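Long-range contacts in importin subunit beta-1 (Saccharomyces cerevisiae, PDB 5OWU), which carries proteins into the nucleus, working with importin alpha, the subunit that recognises the classical nuclear localization signal of the cargo: residues T53-R58 with E108-N113; L63-E68 with A116-A121; Q79-W84 with A123-P128. All blocks are in the same frame, centred on the assembly; numbering follows the deposited sequence.

Contact 1. Residues T53-R58 with E108-N113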
loop_
_atom_site.group_PDB
_atom_site.type_symbol
_atom_site.label_atom_id
_atom_site.label_comp_id
_atom_site.label_asym_id
_atom_site.label_seq_id
_atom_site.Cartn_x
_atom_site.Cartn_y
_atom_site.Cartn_z
ATOM N N THR A 53 18.728 -33.508 21.388
ATOM C CA THR A 53 18.255 -33.263 20.033
ATOM C C THR A 53 19.016 -32.094 19.416
ATOM O O THR A 53 19.385 -31.137 20.104
ATOM C CB THR A 53 16.748 -32.965 20.030
ATOM O OG1 THR A 53 16.029 -34.107 20.513
ATOM C CG2 THR A 53 16.246 -32.623 18.632
ATOM N N LYS A 54 19.253 -32.181 18.107
ATOM C CA LYS A 54 19.919 -31.095 17.400
ATOM C C LYS A 54 19.140 -29.796 17.571
ATOM O O LYS A 54 17.907 -29.791 17.622
ATOM C CB LYS A 54 20.056 -31.427 15.918
ATOM C CG LYS A 54 20.959 -32.618 15.630
ATOM C CD LYS A 54 20.896 -32.990 14.158
ATOM C CE LYS A 54 22.213 -32.750 13.448
ATOM N NZ LYS A 54 23.131 -33.908 13.600
ATOM N N LEU A 55 19.878 -28.685 17.641
ATOM C CA LEU A 55 19.268 -27.384 17.893
ATOM C C LEU A 55 18.146 -27.080 16.912
ATOM O O LEU A 55 17.069 -26.616 17.302
ATOM C CB LEU A 55 20.325 -26.283 17.816
ATOM C CG LEU A 55 21.026 -25.799 19.080
ATOM C CD1 LEU A 55 21.711 -24.475 18.757
ATOM C CD2 LEU A 55 20.079 -25.633 20.257
ATOM N N GLU A 56 18.386 -27.319 15.623
ATOM C CA GLU A 56 17.388 -26.953 14.628
ATOM C C GLU A 56 16.107 -27.752 14.797
ATOM O O GLU A 56 15.020 -27.240 14.509
ATOM C CB GLU A 56 17.950 -27.154 13.229
ATOM C CG GLU A 56 18.971 -26.122 12.848
ATOM C CD GLU A 56 19.569 -26.415 11.506
ATOM O OE1 GLU A 56 18.797 -26.526 10.533
ATOM O OE2 GLU A 56 20.804 -26.548 11.433
ATOM N N GLY A 57 16.214 -29.007 15.242
ATOM C CA GLY A 57 15.023 -29.798 15.506
ATOM C C GLY A 57 14.232 -29.282 16.691
ATOM O O GLY A 57 13.001 -29.322 16.686
ATOM N N ARG A 58 14.926 -28.796 17.725
ATOM C CA ARG A 58 14.246 -28.228 18.888
ATOM C C ARG A 58 13.529 -26.931 18.522
ATOM O O ARG A 58 12.351 -26.722 18.867
ATOM C CB ARG A 58 15.268 -27.987 20.002
ATOM C CG ARG A 58 16.081 -29.230 20.396
ATOM C CD ARG A 58 17.245 -28.882 21.315
ATOM N NE ARG A 58 16.801 -28.215 22.532
ATOM C CZ ARG A 58 17.611 -27.749 23.481
ATOM N NH1 ARG A 58 18.923 -27.876 23.367
ATOM N NH2 ARG A 58 17.105 -27.146 24.549
ATOM N N GLU A 108 21.016 -20.778 25.279
ATOM C CA GLU A 108 21.104 -20.711 23.827
ATOM C C GLU A 108 20.058 -19.729 23.308
ATOM O O GLU A 108 18.854 -20.016 23.407
ATOM C CB GLU A 108 20.886 -22.092 23.223
ATOM C CG GLU A 108 20.669 -22.113 21.713
ATOM C CD GLU A 108 21.781 -21.434 20.940
ATOM O OE1 GLU A 108 21.478 -20.526 20.140
ATOM O OE2 GLU A 108 22.955 -21.811 21.134
ATOM N N PRO A 109 20.451 -18.579 22.742
ATOM C CA PRO A 109 19.432 -17.573 22.376
ATOM C C PRO A 109 18.430 -18.031 21.331
ATOM O O PRO A 109 17.321 -17.482 21.281
ATOM C CB PRO A 109 20.271 -16.385 21.864
ATOM C CG PRO A 109 21.582 -16.950 21.501
ATOM C CD PRO A 109 21.813 -18.102 22.443
ATOM N N ARG A 110 18.777 -19.004 20.481
ATOM C CA ARG A 110 17.820 -19.495 19.494
ATOM C C ARG A 110 16.717 -20.316 20.159
ATOM O O ARG A 110 15.543 -20.241 19.761
ATOM C CB ARG A 110 18.539 -20.335 18.442
ATOM C CG ARG A 110 19.471 -19.540 17.536
ATOM C CD ARG A 110 19.739 -20.293 16.239
ATOM N NE ARG A 110 20.861 -21.207 16.350
ATOM C CZ ARG A 110 21.028 -22.288 15.594
ATOM N NH1 ARG A 110 20.133 -22.625 14.671
ATOM N NH2 ARG A 110 22.094 -23.046 15.775
ATOM N N ILE A 111 17.084 -21.109 21.169
ATOM C CA ILE A 111 16.093 -21.825 21.967
ATOM C C ILE A 111 15.192 -20.828 22.673
ATOM O O ILE A 111 13.961 -20.961 22.671
ATOM C CB ILE A 111 16.792 -22.756 22.978
ATOM C CG1 ILE A 111 17.561 -23.872 22.262
ATOM C CG2 ILE A 111 15.781 -23.344 23.980
ATOM C CD1 ILE A 111 16.693 -24.840 21.478
ATOM N N ALA A 112 15.803 -19.804 23.278
ATOM C CA ALA A 112 15.052 -18.793 24.011
ATOM C C ALA A 112 14.073 -18.054 23.105
ATOM O O ALA A 112 12.933 -17.787 23.498
ATOM C CB ALA A 112 16.026 -17.812 24.662
ATOM N N ASN A 113 14.504 -17.703 21.894
ATOM C CA ASN A 113 13.625 -17.021 20.946
ATOM C C ASN A 113 12.450 -17.910 20.537
ATOM O O ASN A 113 11.283 -17.482 20.564
ATOM C CB ASN A 113 14.431 -16.595 19.716
ATOM C CG ASN A 113 13.678 -15.613 18.832
ATOM O OD1 ASN A 113 13.080 -14.659 19.316
ATOM N ND2 ASN A 113 13.706 -15.847 17.531
HETATM O O HOH W 1 22.027 -24.717 13.336
#
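Leu55 and Ile111 meet where HEAT repeats 2 and 3 lie side by side, at the starts of helix 55-67 and helix 109-126. The two methyls of Leu55 do different work. CD2 rests 3.7 Å from Ile111 CG1, an apolar contact between two branched chains, while CD1 sits among polar groups. Leu55 CB lies over one face of the Arg110 guanidinium and CD1 comes to its rim, 3.3 Å from NH2, the two side chains crossing at about a right angle. Glu108 is at the N-cap position of helix 109-126. In one of its two modelled conformers its CG stands anti to the backbone N (chi1 168°) and a bend at chi2 turns CD back toward the helix, where OE1 accepts from Arg110 N at 3.1 Å with an N-H...O angle of 164°. A carboxylate suits this position because it can answer a free N-H of the first helical turn. Water 1 bridges the two helices: it donates to Glu56 OE2 over 2.9 Å and accepts from Arg110 NH2 at 3.0 Å, between a carboxylate and a guanidinium whose planes are turned 46° apart. Ile111 CD1 also sits over a face of the Arg58 guanidinium, displaced toward its rim and 3.5 Å from NE, whose N-H goes to Leu48 O. Arginine fits here because it offers a flat face to a methyl and N-H groups to a carbonyl. An alanine in place of Arg58 would probably leave Leu48 O without this donor and bare the side of Ile111 CD1 that the guanidinium covers, with Leu55 CD2 still against it. Helices of successive repeats packed side by side, here with arginines covering apolar chains at the border, are characteristic of a HEAT solenoid.

Contact 2. Residues L63-E68 with A116-A121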
loop_
_atom_site.group_PDB
_atom_site.type_symbol
_atom_site.label_atom_id
_atom_site.label_comp_id
_atom_site.label_asym_id
_atom_site.label_seq_id
_atom_site.Cartn_x
_atom_site.Cartn_y
_atom_site.Cartn_z
ATOM N N LEU A 63 8.502 -23.972 16.867
ATOM C CA LEU A 63 7.874 -23.103 15.875
ATOM C C LEU A 63 6.694 -23.790 15.187
ATOM O O LEU A 63 5.702 -23.132 14.849
ATOM C CB LEU A 63 8.912 -22.640 14.850
ATOM C CG LEU A 63 10.090 -21.824 15.410
ATOM C CD1 LEU A 63 11.062 -21.411 14.296
ATOM C CD2 LEU A 63 9.598 -20.595 16.177
ATOM N N THR A 64 6.780 -25.103 14.962
ATOM C CA THR A 64 5.659 -25.822 14.362
ATOM C C THR A 64 4.460 -25.822 15.301
ATOM O O THR A 64 3.323 -25.529 14.889
ATOM C CB THR A 64 6.069 -27.259 14.014
ATOM O OG1 THR A 64 7.231 -27.246 13.176
ATOM C CG2 THR A 64 4.941 -27.979 13.273
ATOM N N LEU A 65 4.693 -26.109 16.584
ATOM C CA LEU A 65 3.583 -25.996 17.525
ATOM C C LEU A 65 3.025 -24.571 17.545
ATOM O O LEU A 65 1.803 -24.375 17.514
ATOM C CB LEU A 65 4.023 -26.439 18.914
ATOM C CG LEU A 65 2.932 -26.369 19.981
ATOM C CD1 LEU A 65 1.638 -27.105 19.563
ATOM C CD2 LEU A 65 3.474 -26.928 21.270
ATOM N N LYS A 66 3.903 -23.559 17.553
ATOM C CA LYS A 66 3.432 -22.174 17.527
ATOM C C LYS A 66 2.524 -21.933 16.336
ATOM O O LYS A 66 1.484 -21.275 16.455
ATOM C CB LYS A 66 4.611 -21.197 17.477
ATOM C CG LYS A 66 4.225 -19.738 17.137
ATOM C CD LYS A 66 5.420 -18.933 16.718
ATOM C CE LYS A 66 5.771 -19.190 15.260
ATOM N NZ LYS A 66 5.146 -18.185 14.347
ATOM N N ASN A 67 2.916 -22.438 15.173
ATOM C CA ASN A 67 2.119 -22.258 13.971
ATOM C C ASN A 67 0.843 -23.082 13.984
ATOM O O ASN A 67 -0.001 -22.878 13.109
ATOM C CB ASN A 67 2.951 -22.603 12.740
ATOM C CG ASN A 67 3.983 -21.534 12.421
ATOM O OD1 ASN A 67 3.804 -20.357 12.758
ATOM N ND2 ASN A 67 5.064 -21.938 11.771
ATOM N N GLU A 68 0.676 -23.999 14.936
ATOM C CA GLU A 68 -0.625 -24.632 15.146
ATOM C C GLU A 68 -1.456 -23.935 16.224
ATOM O O GLU A 68 -2.519 -24.442 16.601
ATOM C CB GLU A 68 -0.443 -26.107 15.513
ATOM C CG GLU A 68 0.218 -26.943 14.427
ATOM C CD GLU A 68 -0.575 -26.959 13.132
ATOM O OE1 GLU A 68 -1.818 -26.951 13.198
ATOM O OE2 GLU A 68 0.044 -26.962 12.049
ATOM N N ALA A 116 10.105 -18.118 23.327
ATOM C CA ALA A 116 9.371 -16.873 23.510
ATOM C C ALA A 116 8.199 -16.784 22.544
ATOM O O ALA A 116 7.109 -16.332 22.916
ATOM C CB ALA A 116 10.306 -15.676 23.325
ATOM N N GLN A 117 8.404 -17.202 21.293
ATOM C CA GLN A 117 7.301 -17.193 20.336
ATOM C C GLN A 117 6.203 -18.180 20.735
ATOM O O GLN A 117 5.006 -17.883 20.589
ATOM C CB GLN A 117 7.826 -17.506 18.939
ATOM C CG GLN A 117 8.820 -16.498 18.406
ATOM C CD GLN A 117 9.141 -16.720 16.941
ATOM O OE1 GLN A 117 8.256 -16.708 16.089
ATOM N NE2 GLN A 117 10.417 -16.920 16.642
ATOM N N LEU A 118 6.589 -19.355 21.246
ATOM C CA LEU A 118 5.600 -20.343 21.680
ATOM C C LEU A 118 4.806 -19.839 22.880
ATOM O O LEU A 118 3.568 -19.933 22.913
ATOM C CB LEU A 118 6.301 -21.665 22.015
ATOM C CG LEU A 118 5.424 -22.800 22.562
ATOM C CD1 LEU A 118 4.385 -23.177 21.547
ATOM C CD2 LEU A 118 6.263 -24.000 22.924
ATOM N N ILE A 119 5.513 -19.315 23.886
ATOM C CA ILE A 119 4.855 -18.712 25.038
ATOM C C ILE A 119 3.887 -17.636 24.578
ATOM O O ILE A 119 2.750 -17.562 25.052
ATOM C CB ILE A 119 5.901 -18.149 26.018
ATOM C CG1 ILE A 119 6.641 -19.297 26.706
ATOM C CG2 ILE A 119 5.246 -17.232 27.051
ATOM C CD1 ILE A 119 7.912 -18.872 27.406
ATOM N N ALA A 120 4.316 -16.794 23.634
ATOM C CA ALA A 120 3.448 -15.735 23.134
ATOM C C ALA A 120 2.165 -16.305 22.541
ATOM O O ALA A 120 1.078 -15.766 22.773
ATOM C CB ALA A 120 4.182 -14.892 22.092
ATOM N N ALA A 121 2.269 -17.384 21.758
ATOM C CA ALA A 121 1.076 -17.967 21.136
ATOM C C ALA A 121 0.102 -18.505 22.186
ATOM O O ALA A 121 -1.117 -18.254 22.131
ATOM C CB ALA A 121 1.489 -19.083 20.176
HETATM O O HOH W 2 8.170 -17.860 13.669
HETATM O O HOH W 3 5.736 -15.655 16.408
#
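Lys66 and Leu118 bring their CA atoms within 5.0 Å of each other, where the short segments of helix 55-67 and helix 109-126 run nearly in the same direction, their axes 8.9 Å apart at closest and 21° from parallel. Lys66 carries much of the contact with its aliphatic stem. Its CG stands anti to the backbone N (chi1 167°), and CD comes 3.6 Å from Gln117 CB; nearer the backbone, Lys66 CG meets the CB of Ala121, a small side chain that is consistent with helices this close. Beyond CD the chain bends twice, and NZ turns back to its own helix to donate to Asn67 OD1 at 3.0 Å, from a position tilted out of the carbonyl plane. Waters 2 and 3 each donate to Gln117 OE1 and each take a weak bond from Lys66 NZ. Lysine and glutamine thus suit a border position, their methylenes packing while their polar ends share water. Leu63 CD2 lies 3.8 Å from Gln117 NE2. On the buried side Leu65 CG meets Leu118 CD1 at 3.8 Å, two leucines crossing at a slant. From this apolar patch Leu65 reaches Phe37 and Ala41 of helix 37-48 and Leu118 touches Ala100 of helix 90-104, while Gln117 packs on Tyr161 of helix 149-165.

Contact 3. Residues Q79-W84 with A123-P128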
loop_
_atom_site.group_PDB
_atom_site.type_symbol
_atom_site.label_atom_id
_atom_site.label_comp_id
_atom_site.label_asym_id
_atom_site.label_seq_id
_atom_site.Cartn_x
_atom_site.Cartn_y
_atom_site.Cartn_z
ATOM N N GLN A 79 -10.162 -21.179 15.407
ATOM C CA GLN A 79 -10.126 -22.640 15.428
ATOM C C GLN A 79 -8.972 -23.150 16.286
ATOM O O GLN A 79 -9.143 -24.065 17.100
ATOM C CB GLN A 79 -10.012 -23.179 14.001
ATOM C CG GLN A 79 -11.283 -23.018 13.185
ATOM C CD GLN A 79 -11.072 -23.297 11.710
ATOM O OE1 GLN A 79 -10.058 -23.873 11.314
ATOM N NE2 GLN A 79 -12.027 -22.878 10.886
ATOM N N PHE A 80 -7.782 -22.571 16.106
ATOM C CA PHE A 80 -6.626 -22.959 16.908
ATOM C C PHE A 80 -6.877 -22.714 18.389
ATOM O O PHE A 80 -6.515 -23.542 19.238
ATOM C CB PHE A 80 -5.382 -22.185 16.456
ATOM C CG PHE A 80 -4.819 -22.613 15.122
ATOM C CD1 PHE A 80 -5.237 -23.777 14.493
ATOM C CD2 PHE A 80 -3.837 -21.847 14.506
ATOM C CE1 PHE A 80 -4.702 -24.154 13.272
ATOM C CE2 PHE A 80 -3.301 -22.225 13.292
ATOM C CZ PHE A 80 -3.741 -23.383 12.672
ATOM N N ALA A 81 -7.500 -21.583 18.722
ATOM C CA ALA A 81 -7.773 -21.287 20.123
ATOM C C ALA A 81 -8.683 -22.348 20.725
ATOM O O ALA A 81 -8.399 -22.898 21.798
ATOM C CB ALA A 81 -8.398 -19.896 20.262
ATOM N N GLN A 82 -9.788 -22.657 20.042
ATOM C CA GLN A 82 -10.709 -23.650 20.585
ATOM C C GLN A 82 -10.075 -25.037 20.651
ATOM O O GLN A 82 -10.367 -25.810 21.576
ATOM C CB GLN A 82 -11.993 -23.691 19.759
ATOM C CG GLN A 82 -12.986 -24.741 20.264
ATOM C CD GLN A 82 -14.340 -24.654 19.594
ATOM O OE1 GLN A 82 -14.749 -23.594 19.122
ATOM N NE2 GLN A 82 -15.044 -25.778 19.549
ATOM N N ARG A 83 -9.217 -25.381 19.686
ATOM C CA ARG A 83 -8.541 -26.675 19.745
ATOM C C ARG A 83 -7.602 -26.756 20.946
ATOM O O ARG A 83 -7.557 -27.778 21.635
ATOM C CB ARG A 83 -7.772 -26.946 18.451
ATOM C CG ARG A 83 -6.973 -28.249 18.518
ATOM C CD ARG A 83 -6.353 -28.629 17.200
ATOM N NE ARG A 83 -5.413 -27.626 16.715
ATOM C CZ ARG A 83 -4.659 -27.788 15.633
ATOM N NH1 ARG A 83 -4.733 -28.917 14.948
ATOM N NH2 ARG A 83 -3.827 -26.832 15.239
ATOM N N TRP A 84 -6.823 -25.705 21.200
ATOM C CA TRP A 84 -6.004 -25.680 22.409
ATOM C C TRP A 84 -6.868 -25.826 23.655
ATOM O O TRP A 84 -6.560 -26.616 24.558
ATOM C CB TRP A 84 -5.199 -24.380 22.474
ATOM C CG TRP A 84 -4.469 -24.198 23.771
ATOM C CD1 TRP A 84 -4.875 -23.456 24.837
ATOM C CD2 TRP A 84 -3.213 -24.778 24.143
ATOM N NE1 TRP A 84 -3.951 -23.528 25.846
ATOM C CE2 TRP A 84 -2.920 -24.332 25.448
ATOM C CE3 TRP A 84 -2.306 -25.622 23.498
ATOM C CZ2 TRP A 84 -1.754 -24.700 26.120
ATOM C CZ3 TRP A 84 -1.153 -25.991 24.167
ATOM C CH2 TRP A 84 -0.886 -25.530 25.464
ATOM N N ALA A 123 -0.085 -17.668 25.372
ATOM C CA ALA A 123 -0.613 -16.527 26.113
ATOM C C ALA A 123 -1.704 -15.823 25.327
ATOM O O ALA A 123 -2.723 -15.420 25.893
ATOM C CB ALA A 123 0.512 -15.540 26.444
ATOM N N ASP A 124 -1.497 -15.646 24.022
ATOM C CA ASP A 124 -2.511 -15.006 23.201
ATOM C C ASP A 124 -3.811 -15.787 23.230
ATOM O O ASP A 124 -4.886 -15.199 23.071
ATOM C CB ASP A 124 -2.017 -14.855 21.765
ATOM C CG ASP A 124 -1.079 -13.667 21.594
ATOM O OD1 ASP A 124 -1.008 -12.828 22.508
ATOM O OD2 ASP A 124 -0.416 -13.570 20.546
ATOM N N ILE A 125 -3.745 -17.104 23.433
ATOM C CA ILE A 125 -4.991 -17.851 23.600
ATOM C C ILE A 125 -5.550 -17.692 25.012
ATOM O O ILE A 125 -6.742 -17.435 25.193
ATOM C CB ILE A 125 -4.779 -19.331 23.255
ATOM C CG1 ILE A 125 -4.514 -19.482 21.761
ATOM C CG2 ILE A 125 -6.016 -20.152 23.656
ATOM C CD1 ILE A 125 -3.817 -20.778 21.400
ATOM N N GLU A 126 -4.714 -17.856 26.034
ATOM C CA GLU A 126 -5.220 -18.050 27.388
ATOM C C GLU A 126 -5.498 -16.749 28.144
ATOM O O GLU A 126 -6.498 -16.663 28.862
ATOM C CB GLU A 126 -4.240 -18.904 28.186
ATOM C CG GLU A 126 -4.100 -20.338 27.632
ATOM C CD GLU A 126 -3.655 -21.333 28.685
ATOM O OE1 GLU A 126 -3.222 -20.905 29.777
ATOM O OE2 GLU A 126 -3.740 -22.552 28.421
ATOM N N LEU A 127 -4.637 -15.741 28.026
ATOM C CA LEU A 127 -4.833 -14.524 28.812
ATOM C C LEU A 127 -6.192 -13.887 28.564
ATOM O O LEU A 127 -6.841 -13.480 29.545
ATOM C CB LEU A 127 -3.704 -13.520 28.534
ATOM C CG LEU A 127 -2.296 -13.913 28.993
ATOM C CD1 LEU A 127 -1.297 -12.830 28.620
ATOM C CD2 LEU A 127 -2.243 -14.173 30.482
ATOM N N PRO A 128 -6.684 -13.773 27.329
ATOM C CA PRO A 128 -8.048 -13.251 27.132
ATOM C C PRO A 128 -9.123 -14.081 27.816
ATOM O O PRO A 128 -10.230 -13.575 28.033
ATOM C CB PRO A 128 -8.213 -13.270 25.605
ATOM C CG PRO A 128 -6.821 -13.264 25.071
ATOM C CD PRO A 128 -6.000 -14.031 26.051
#
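A chi1 of 173° carries Trp84 CG anti to the backbone N, toward helix 109-126, and chi2 near -98° turns the indole so that NE1 faces Glu126, which has CG beside its own backbone N and runs extended from there. The pair belongs to the helical solenoid of importin beta: helix 74-87 packs here against the C-terminal part of helix 109-126, in HEAT repeat 3. Trp84 NE1 donates to Glu126 OE2 at 2.8 Å in a nearly straight bond. The oxygen lies in the plane of the ring, at its edge, and is met on the anti side of the carboxylate, whose own plane is turned 54° from that of the indole. Both carboxylate oxygens are engaged, since OE1 forms a salt bridge with Lys97. That lysine probably offsets the cost of burying the acid, and the negative charge in turn would strengthen the pull on the indole N-H. Tryptophan fits this place because one side chain supplies both a directed N-H and a broad apolar surface. Its ring also makes a cation-pi contact with Lys93 and packs on Ile96, both of helix 90-104. Ile125 packs beside the hydrogen bond, spreading its branches over several partners: CG2 lies 3.7 Å from Trp84 CD1, and CG1 reaches the backbone of helix 74-87, 4.1 Å from Ala81 CA. The small side chain of Ala81 lets the isoleucine come that near. The end of the CG1 branch, Ile125 CD1, lies 4.0 Å from Trp84 CB.

Overall arrangement
Helix 109-126 takes part in all three contacts. Contacts 1 and 2 join it to helix 55-67 at successive levels, their centres about 13 Å apart, and contact 3 passes its C-terminal part on to helix 74-87, the next helix along the chain. The centres of contacts 2 and 3 are about 11 Å apart, and the two are physically connected: Glu68 OE1 forms a 2.9 Å salt bridge with Arg83 NH2, and Glu68 O packs 3.3 Å from Phe80 CG. Contacts 1 and 3, about 24 Å apart between centres, do not touch. Burial grows from the surface-lying contact 1 to the buried contact 3, all within the N-terminal part of the solenoid.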